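Local coordinates for conserved hypothetical protein (Enterococcus faecalis, PDB 1Z6M) that is of unknown function but has a thioredoxin-like fold with a CxxC pair at a helix start, consistent with a thiol-disulfide oxidoreductase, at residues 35-40 with 66-71. Residues are numbered along the deposited sequence; the frame is centred on the assembly and turned at random.
Sequences INVRCP and IKLFDK
I35, the last residue of strand 29-35, pairs in parallel with L68 at the end of strand 62-68, their CA atoms 5.4 Å apart. Two backbone bonds flank the bridge: I35 N donates to K67 O (3.1 Å), and F69 N donates to I35 O over 2.8 Å, nearly straight at 173°. Beyond them the chains separate, and the side chain of N36 spans the opening: chi1 (180°) sets CG anti to the backbone N, and from there ND2 donates to F69 O at 3.1 Å, the donor tilted 19° from the carbonyl plane. The other end of the same amide, OD1, accepts from R38 N (3.0 Å), an Asx turn within the type I turn N36-C39. One carboxamide thus ties together the starts of the two loops that leave the strands; OD1 of N80 takes a second, weak hydrogen bond from ND2. On the sheet face of I35 and L68, the two side chains lie side by side, CG1 of I35 3.6 Å from CD2 of L68, while CD1 of I35 meets CG2 of I66 at 3.8 Å. K71, bent at chi2 and chi3, folds back on its own segment and lays CD 3.5 Å above the centre of the F69 ring; its NZ continues to the carbonyl of Q148. F69 also packs on V138 and A142 of helix 132-145. The pairing joins the two neighbouring parallel strands of a thioredoxin-like fold and anchors the turn leading to C39, the N-cap of helix 40-58 and first cysteine of a probable CxxC redox motif with C42.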
loop_
_atom_site.group_PDB
_atom_site.type_symbol
_atom_site.label_atom_id
_atom_site.label_comp_id
_atom_site.label_asym_id
_atom_site.label_seq_id
_atom_site.Cartn_x
_atom_site.Cartn_y
_atom_site.Cartn_z
ATOM N N ILE A 35 -1.216 -3.112 0.489
ATOM C CA ILE A 35 0.204 -3.384 0.605
ATOM C C ILE A 35 0.599 -3.566 2.070
ATOM O O ILE A 35 -0.108 -3.141 2.994
ATOM C CB ILE A 35 1.096 -2.270 -0.022
ATOM C CG1 ILE A 35 0.888 -0.944 0.689
ATOM C CG2 ILE A 35 0.885 -2.147 -1.556
ATOM C CD1 ILE A 35 1.970 0.082 0.340
ATOM N N ASN A 36 1.741 -4.208 2.276
ATOM C CA ASN A 36 2.383 -4.217 3.582
ATOM C C ASN A 36 3.822 -3.776 3.337
ATOM O O ASN A 36 4.493 -4.290 2.439
ATOM C CB ASN A 36 2.304 -5.614 4.218
ATOM C CG ASN A 36 2.968 -5.677 5.584
ATOM O OD1 ASN A 36 4.175 -5.508 5.695
ATOM N ND2 ASN A 36 2.175 -5.930 6.629
ATOM N N VAL A 37 4.287 -2.796 4.099
ATOM C CA VAL A 37 5.570 -2.157 3.790
ATOM C C VAL A 37 6.789 -3.014 4.049
ATOM O O VAL A 37 7.884 -2.647 3.638
ATOM C CB VAL A 37 5.768 -0.765 4.451
ATOM C CG1 VAL A 37 4.744 0.222 3.947
ATOM C CG2 VAL A 37 5.814 -0.857 5.987
ATOM N N ARG A 38 6.619 -4.162 4.709
ATOM C CA ARG A 38 7.751 -5.100 4.840
ATOM C C ARG A 38 7.843 -6.070 3.668
ATOM O O ARG A 38 8.836 -6.763 3.495
ATOM C CB ARG A 38 7.700 -5.881 6.156
ATOM C CG ARG A 38 9.076 -6.436 6.584
ATOM C CD ARG A 38 9.244 -7.908 6.287
ATOM N NE ARG A 38 10.620 -8.358 6.518
ATOM C CZ ARG A 38 11.597 -8.267 5.618
ATOM N NH1 ARG A 38 11.367 -7.746 4.424
ATOM N NH2 ARG A 38 12.814 -8.699 5.913
ATOM N N CYS A 39 6.795 -6.119 2.859
ATOM C CA CYS A 39 6.741 -7.113 1.812
ATOM C C CYS A 39 7.668 -6.756 0.644
ATOM O O CYS A 39 7.565 -5.669 0.097
ATOM C CB CYS A 39 5.287 -7.258 1.346
ATOM S SG CYS A 39 5.105 -8.265 -0.127
ATOM N N PRO A 40 8.545 -7.686 0.218
ATOM C CA PRO A 40 9.425 -7.365 -0.914
ATOM C C PRO A 40 8.695 -7.334 -2.265
ATOM O O PRO A 40 9.164 -6.701 -3.227
ATOM C CB PRO A 40 10.476 -8.472 -0.852
ATOM C CG PRO A 40 9.744 -9.640 -0.260
ATOM C CD PRO A 40 8.824 -9.023 0.777
ATOM N N ILE A 66 -4.068 4.108 -0.794
ATOM C CA ILE A 66 -3.104 3.137 -0.303
ATOM C C ILE A 66 -3.584 2.592 1.036
ATOM O O ILE A 66 -3.735 3.356 2.008
ATOM C CB ILE A 66 -1.687 3.748 -0.227
ATOM C CG1 ILE A 66 -1.223 4.180 -1.630
ATOM C CG2 ILE A 66 -0.695 2.745 0.375
ATOM C CD1 ILE A 66 0.004 5.085 -1.632
ATOM N N LYS A 67 -3.834 1.287 1.049
ATOM C CA LYS A 67 -4.406 0.586 2.189
ATOM C C LYS A 67 -3.328 -0.258 2.834
ATOM O O LYS A 67 -2.925 -1.285 2.282
ATOM C CB LYS A 67 -5.601 -0.254 1.732
ATOM C CG LYS A 67 -6.711 0.646 1.162
ATOM C CD LYS A 67 -7.878 -0.140 0.617
ATOM C CE LYS A 67 -8.899 0.761 -0.070
ATOM N NZ LYS A 67 -9.848 1.443 0.885
ATOM N N LEU A 68 -2.860 0.195 3.992
ATOM C CA LEU A 68 -1.767 -0.484 4.696
ATOM C C LEU A 68 -2.358 -1.632 5.495
ATOM O O LEU A 68 -3.046 -1.426 6.499
ATOM C CB LEU A 68 -0.981 0.505 5.559
ATOM C CG LEU A 68 -0.346 1.650 4.756
ATOM C CD1 LEU A 68 0.416 2.561 5.696
ATOM C CD2 LEU A 68 0.570 1.160 3.651
ATOM N N PHE A 69 -2.117 -2.836 4.982
ATOM C CA PHE A 69 -2.761 -4.065 5.437
ATOM C C PHE A 69 -1.835 -4.730 6.458
ATOM O O PHE A 69 -0.790 -5.307 6.093
ATOM C CB PHE A 69 -2.955 -4.939 4.184
ATOM C CG PHE A 69 -3.836 -6.166 4.344
ATOM C CD1 PHE A 69 -4.400 -6.552 5.559
ATOM C CD2 PHE A 69 -4.054 -6.973 3.226
ATOM C CE1 PHE A 69 -5.186 -7.719 5.630
ATOM C CE2 PHE A 69 -4.827 -8.115 3.300
ATOM C CZ PHE A 69 -5.389 -8.497 4.507
ATOM N N ASP A 70 -2.194 -4.628 7.745
ATOM C CA ASP A 70 -1.439 -5.372 8.782
ATOM C C ASP A 70 -1.719 -6.859 8.616
ATOM O O ASP A 70 -2.885 -7.266 8.507
ATOM C CB ASP A 70 -1.740 -4.972 10.242
ATOM C CG ASP A 70 -1.435 -3.503 10.553
ATOM O OD1 ASP A 70 -1.012 -2.708 9.660
ATOM O OD2 ASP A 70 -1.586 -3.150 11.753
ATOM N N LYS A 71 -0.662 -7.668 8.625
ATOM C CA LYS A 71 -0.779 -9.079 8.281
ATOM C C LYS A 71 -0.267 -9.950 9.407
ATOM O O LYS A 71 0.488 -9.490 10.257
ATOM C CB LYS A 71 0.019 -9.379 7.007
ATOM C CG LYS A 71 -0.509 -8.728 5.738
ATOM C CD LYS A 71 -1.853 -9.293 5.290
ATOM C CE LYS A 71 -1.757 -10.712 4.776
ATOM N NZ LYS A 71 -3.099 -11.337 4.798
#